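Local coordinates for EKC/KEOPS complex subunit GON7 (PDB 4WXA), which belongs to the EKC/KEOPS complex, which forms the t6A modification at position 37 of certain tRNAs, and probably supports the catalytic subunit KAE1, at residues A6-P11 against T86-L91; V14-A19 against N82-G87. One frame throughout, in Å; residues are numbered along the deposited sequence.

Overall arrangement
Both contacts join the N-terminal beta hairpin, strands 5-10 and 14-18, to one face of helix 66-94. Interaction 1 uses the first strand and interaction 2 the second. Their centres lie about 5 Å apart, and T86 and G87 belong to both. The two strands pair through the backbone, with Y8 N 2.8 Å from K16 O, and a probable hydrogen bond joins Q7 OE1 to S17 OG at 2.8 Å. The Y8 ring also meets the F84 ring edge-to-face, with Y8 CD1 3.6 Å from F84 CE2. Interaction 2 is mainly apolar; interaction 1 is mainly polar and continues into the interface with PCC1.

Interaction 1: A6-P11 against T86-L91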
loop_
_atom_site.group_PDB
_atom_site.type_symbol
_atom_site.label_atom_id
_atom_site.label_comp_id
_atom_site.label_asym_id
_atom_site.label_seq_id
_atom_site.Cartn_x
_atom_site.Cartn_y
_atom_site.Cartn_z
ATOM N N ALA D 6 -1.596 -4.755 -8.501
ATOM C CA ALA D 6 -2.086 -4.777 -7.163
ATOM C C ALA D 6 -3.538 -5.190 -7.089
ATOM O O ALA D 6 -4.303 -4.933 -8.009
ATOM C CB ALA D 6 -1.916 -3.423 -6.574
ATOM N N GLN D 7 -3.899 -5.852 -5.991
ATOM C CA GLN D 7 -5.276 -6.232 -5.751
ATOM C C GLN D 7 -5.662 -5.767 -4.292
ATOM O O GLN D 7 -4.900 -5.961 -3.334
ATOM C CB GLN D 7 -5.385 -7.736 -5.940
ATOM C CG GLN D 7 -6.710 -8.399 -5.602
ATOM C CD GLN D 7 -7.813 -8.061 -6.573
ATOM O OE1 GLN D 7 -7.598 -7.964 -7.797
ATOM N NE2 GLN D 7 -9.004 -7.886 -6.043
ATOM N N TYR D 8 -6.828 -5.158 -4.166
ATOM C CA TYR D 8 -7.343 -4.641 -2.882
ATOM C C TYR D 8 -8.624 -5.321 -2.529
ATOM O O TYR D 8 -9.445 -5.596 -3.371
ATOM C CB TYR D 8 -7.610 -3.131 -2.975
ATOM C CG TYR D 8 -8.470 -2.517 -1.868
ATOM C CD1 TYR D 8 -9.850 -2.468 -1.983
ATOM C CD2 TYR D 8 -7.897 -1.984 -0.730
ATOM C CE1 TYR D 8 -10.641 -1.921 -0.985
ATOM C CE2 TYR D 8 -8.662 -1.445 0.272
ATOM C CZ TYR D 8 -10.040 -1.408 0.127
ATOM O OH TYR D 8 -10.816 -0.885 1.097
ATOM N N SER D 9 -8.815 -5.553 -1.257
ATOM C CA SER D 9 -9.996 -6.242 -0.788
ATOM C C SER D 9 -10.490 -5.600 0.537
ATOM O O SER D 9 -9.699 -5.314 1.386
ATOM C CB SER D 9 -9.547 -7.673 -0.568
ATOM O OG SER D 9 -10.591 -8.504 -0.134
ATOM N N ALA D 10 -11.774 -5.418 0.725
ATOM C CA ALA D 10 -12.305 -4.816 1.957
ATOM C C ALA D 10 -13.583 -5.497 2.397
ATOM O O ALA D 10 -14.288 -6.060 1.581
ATOM C CB ALA D 10 -12.570 -3.344 1.730
ATOM N N PRO D 11 -13.904 -5.425 3.686
ATOM C CA PRO D 11 -14.976 -6.276 4.174
ATOM C C PRO D 11 -16.353 -5.838 3.745
ATOM O O PRO D 11 -17.280 -6.540 4.054
ATOM C CB PRO D 11 -14.846 -6.198 5.714
ATOM C CG PRO D 11 -14.023 -5.004 5.975
ATOM C CD PRO D 11 -13.217 -4.705 4.769
ATOM N N THR D 86 -8.268 7.397 -1.186
ATOM C CA THR D 86 -8.742 8.708 -0.811
ATOM C C THR D 86 -10.246 8.812 -1.107
ATOM O O THR D 86 -11.028 9.181 -0.233
ATOM C CB THR D 86 -7.919 9.800 -1.508
ATOM O OG1 THR D 86 -6.567 9.665 -1.075
ATOM C CG2 THR D 86 -8.425 11.204 -1.128
ATOM N N GLY D 87 -10.633 8.423 -2.319
ATOM C CA GLY D 87 -12.037 8.304 -2.687
ATOM C C GLY D 87 -12.862 7.461 -1.730
ATOM O O GLY D 87 -14.006 7.757 -1.476
ATOM N N ARG D 88 -12.294 6.386 -1.211
ATOM C CA ARG D 88 -13.035 5.552 -0.297
ATOM C C ARG D 88 -13.251 6.308 0.977
ATOM O O ARG D 88 -14.290 6.157 1.588
ATOM C CB ARG D 88 -12.306 4.257 0.028
ATOM C CG ARG D 88 -12.074 3.308 -1.168
ATOM C CD ARG D 88 -13.120 2.225 -1.239
ATOM N NE ARG D 88 -13.062 1.350 -0.085
ATOM C CZ ARG D 88 -14.019 0.490 0.250
ATOM N NH1 ARG D 88 -15.143 0.384 -0.453
ATOM N NH2 ARG D 88 -13.864 -0.271 1.313
ATOM N N MET D 89 -12.263 7.091 1.403
ATOM C CA MET D 89 -12.409 7.889 2.628
ATOM C C MET D 89 -13.431 9.034 2.405
ATOM O O MET D 89 -14.321 9.230 3.207
ATOM C CB MET D 89 -11.077 8.460 3.076
ATOM C CG MET D 89 -10.206 7.504 3.876
ATOM S SD MET D 89 -8.521 8.167 3.971
ATOM C CE MET D 89 -7.898 7.718 2.366
ATOM N N GLU D 90 -13.311 9.759 1.294
ATOM C CA GLU D 90 -14.241 10.815 0.977
ATOM C C GLU D 90 -15.698 10.320 0.991
ATOM O O GLU D 90 -16.553 11.002 1.505
ATOM C CB GLU D 90 -13.851 11.551 -0.337
ATOM C CG GLU D 90 -12.636 12.504 -0.165
ATOM C CD GLU D 90 -11.972 12.991 -1.461
ATOM N N LEU D 91 -16.000 9.136 0.486
ATOM C CA LEU D 91 -17.384 8.624 0.581
ATOM C C LEU D 91 -17.794 8.184 1.984
ATOM O O LEU D 91 -18.970 8.269 2.313
ATOM C CB LEU D 91 -17.627 7.436 -0.359
ATOM C CG LEU D 91 -17.690 7.710 -1.856
ATOM C CD1 LEU D 91 -17.818 6.400 -2.632
ATOM C CD2 LEU D 91 -18.811 8.693 -2.198
#
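Y8, on the strand, reaches across to R88 on the helix. Y8 CG is anti to the backbone N (chi1 165°), and the ring points its hydroxyl at the guanidinium. R88 approaches head-on, folded at its second and third torsions. R88 NH2 gives Y8 OH a weak hydrogen bond of 3.1 Å, with an N-H...O angle of 124°. The planes of ring and guanidinium are 70° apart, and Y8 CE1 lies over one face of the guanidinium. The stronger partner of Y8 OH is D63 of the PCC1 subunit, whose carboxylate also forms a salt bridge with R88 NE. Replacing Y8 by a phenylalanine would probably leave D63 of PCC1 and R88 NH2 without their shared hydroxyl, and so weaken the link between helix, strand and partner subunit. Two residues on, A10 turns its methyl toward the helix. A10 CB sits 3.4 Å from R88 NH2, set obliquely to the guanidinium. Past the strand, D12 in the hairpin turn takes R88 NH1 in a salt bridge. R88 thus answers two acids, one in each subunit. The strand pairs antiparallel with a strand of PCC1, so one beta sheet crosses the interface. This is a beta hairpin packed on a helix, its sheet extended by the partner subunit.

Interaction 2: V14-A19 against N82-G87; sequences VEKSFA and NEFLTG
The carbonyl oxygen N82 O is gripped twice from within the helix. T86 OG1 donates to N82 O over 2.8 Å, from well above the carbonyl plane. T86 N comes from the opposite face of that plane, at 3.0 Å, as the usual helical backbone bond. This turn belongs to a helix packed against a beta hairpin, and the hairpin's second strand, 14-18, lies over it. The axes of the segments 14-18 and 82-87 run nearly antiparallel, at 157°, and approach to 11.1 Å. The side-chain contacts gather round one residue of the helix, F84. A chi1 of 173° swings the F84 ring away from its own backbone N and out toward the strand.

Three strand residues meet F84: V14, K16 and F18. V14 brings CG1 to the ring edge, near its plane, as a looser apolar contact with CZ. K16 runs its chain along one face of the ring, against the direction of the F84 side chain. K16 CG is 3.9 Å from the ring centroid and 14° off the normal, a CH-pi contact. Farther along the chain, K16 CE covers the rim of one face of the F18 ring. The methylenes of this lysine therefore touch both phenylalanines.

The F18 ring stands almost square to that of F84. The pair is an offset edge-to-face stack, with the edge of F18 toward the face of F84 and the ring centroids 5.7 Å apart. F18 also packs on L77, D80 and I81 of the same helix, while L85 packs on D63 of the PCC1 subunit. At the F18 edge, F84 CB lies in the plane of the ring, 3.9 Å from F18 CZ.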
loop_
_atom_site.group_PDB
_atom_site.type_symbol
_atom_site.label_atom_id
_atom_site.label_comp_id
_atom_site.label_asym_id
_atom_site.label_seq_id
_atom_site.Cartn_x
_atom_site.Cartn_y
_atom_site.Cartn_z
ATOM N N VAL D 14 -15.951 -5.265 -1.486
ATOM C CA VAL D 14 -15.341 -4.572 -2.603
ATOM C C VAL D 14 -13.996 -5.192 -2.971
ATOM O O VAL D 14 -13.188 -5.455 -2.105
ATOM C CB VAL D 14 -15.175 -3.085 -2.256
ATOM C CG1 VAL D 14 -14.276 -2.351 -3.232
ATOM C CG2 VAL D 14 -16.551 -2.450 -2.213
ATOM N N GLU D 15 -13.759 -5.425 -4.264
ATOM C CA GLU D 15 -12.460 -6.009 -4.696
ATOM C C GLU D 15 -11.998 -5.139 -5.801
ATOM O O GLU D 15 -12.758 -4.821 -6.664
ATOM C CB GLU D 15 -12.633 -7.409 -5.238
ATOM C CG GLU D 15 -13.112 -8.471 -4.260
ATOM C CD GLU D 15 -11.988 -9.033 -3.452
ATOM N N LYS D 16 -10.756 -4.733 -5.794
ATOM C CA LYS D 16 -10.340 -3.742 -6.756
ATOM C C LYS D 16 -8.990 -4.138 -7.302
ATOM O O LYS D 16 -8.046 -4.310 -6.532
ATOM C CB LYS D 16 -10.259 -2.412 -6.067
ATOM C CG LYS D 16 -9.483 -1.350 -6.794
ATOM C CD LYS D 16 -10.128 -0.964 -8.107
ATOM C CE LYS D 16 -9.540 0.327 -8.606
ATOM N NZ LYS D 16 -9.750 0.452 -10.053
ATOM N N SER D 17 -8.912 -4.277 -8.626
ATOM C CA SER D 17 -7.628 -4.501 -9.329
ATOM C C SER D 17 -6.993 -3.246 -9.862
ATOM O O SER D 17 -7.673 -2.377 -10.432
ATOM C CB SER D 17 -7.831 -5.412 -10.527
ATOM O OG SER D 17 -8.374 -6.611 -10.068
ATOM N N PHE D 18 -5.683 -3.177 -9.724
ATOM C CA PHE D 18 -4.885 -2.132 -10.325
ATOM C C PHE D 18 -3.885 -2.672 -11.342
ATOM O O PHE D 18 -3.196 -3.673 -11.114
ATOM C CB PHE D 18 -4.078 -1.460 -9.252
ATOM C CG PHE D 18 -4.887 -0.857 -8.144
ATOM C CD1 PHE D 18 -5.198 -1.584 -7.030
ATOM C CD2 PHE D 18 -5.276 0.460 -8.194
ATOM C CE1 PHE D 18 -5.933 -1.024 -5.991
ATOM C CE2 PHE D 18 -5.975 1.029 -7.160
ATOM C CZ PHE D 18 -6.312 0.291 -6.049
ATOM N N ALA D 19 -3.791 -1.992 -12.457
ATOM C CA ALA D 19 -2.774 -2.247 -13.463
ATOM C C ALA D 19 -2.525 -0.905 -14.080
ATOM O O ALA D 19 -3.464 -0.185 -14.388
ATOM C CB ALA D 19 -3.278 -3.222 -14.506
ATOM N N ASN D 82 -3.494 5.564 -4.189
ATOM C CA ASN D 82 -3.738 6.723 -3.357
ATOM C C ASN D 82 -5.054 7.376 -3.785
ATOM O O ASN D 82 -5.917 7.675 -2.960
ATOM C CB ASN D 82 -2.552 7.706 -3.413
ATOM C CG ASN D 82 -1.467 7.425 -2.335
ATOM O OD1 ASN D 82 -1.730 6.900 -1.247
ATOM N ND2 ASN D 82 -0.235 7.779 -2.651
ATOM N N GLU D 83 -5.229 7.545 -5.078
ATOM C CA GLU D 83 -6.492 8.050 -5.576
ATOM C C GLU D 83 -7.679 7.174 -5.096
ATOM O O GLU D 83 -8.652 7.667 -4.580
ATOM C CB GLU D 83 -6.441 8.166 -7.107
ATOM C CG GLU D 83 -7.691 8.749 -7.769
ATOM N N PHE D 84 -7.562 5.868 -5.228
ATOM C CA PHE D 84 -8.667 4.975 -4.898
ATOM C C PHE D 84 -9.022 5.028 -3.407
ATOM O O PHE D 84 -10.193 4.967 -3.034
ATOM C CB PHE D 84 -8.318 3.525 -5.323
ATOM C CG PHE D 84 -9.322 2.511 -4.873
ATOM C CD1 PHE D 84 -10.489 2.329 -5.558
ATOM C CD2 PHE D 84 -9.090 1.767 -3.723
ATOM C CE1 PHE D 84 -11.413 1.415 -5.114
ATOM C CE2 PHE D 84 -10.022 0.862 -3.267
ATOM C CZ PHE D 84 -11.197 0.696 -3.950
ATOM N N LEU D 85 -8.001 5.093 -2.556
ATOM C CA LEU D 85 -8.224 4.987 -1.128
ATOM C C LEU D 85 -8.784 6.308 -0.633
ATOM O O LEU D 85 -9.680 6.341 0.220
ATOM C CB LEU D 85 -6.943 4.608 -0.394
ATOM C CG LEU D 85 -6.450 3.165 -0.612
ATOM C CD1 LEU D 85 -5.056 2.935 -0.033
ATOM C CD2 LEU D 85 -7.423 2.186 0.019
ATOM N N THR D 86 -8.268 7.397 -1.186
ATOM C CA THR D 86 -8.742 8.708 -0.811
ATOM C C THR D 86 -10.246 8.812 -1.107
ATOM O O THR D 86 -11.028 9.181 -0.233
ATOM C CB THR D 86 -7.919 9.800 -1.508
ATOM O OG1 THR D 86 -6.567 9.665 -1.075
ATOM C CG2 THR D 86 -8.425 11.204 -1.128
ATOM N N GLY D 87 -10.633 8.423 -2.319
ATOM C CA GLY D 87 -12.037 8.304 -2.687
ATOM C C GLY D 87 -12.862 7.461 -1.730
ATOM O O GLY D 87 -14.006 7.757 -1.476
#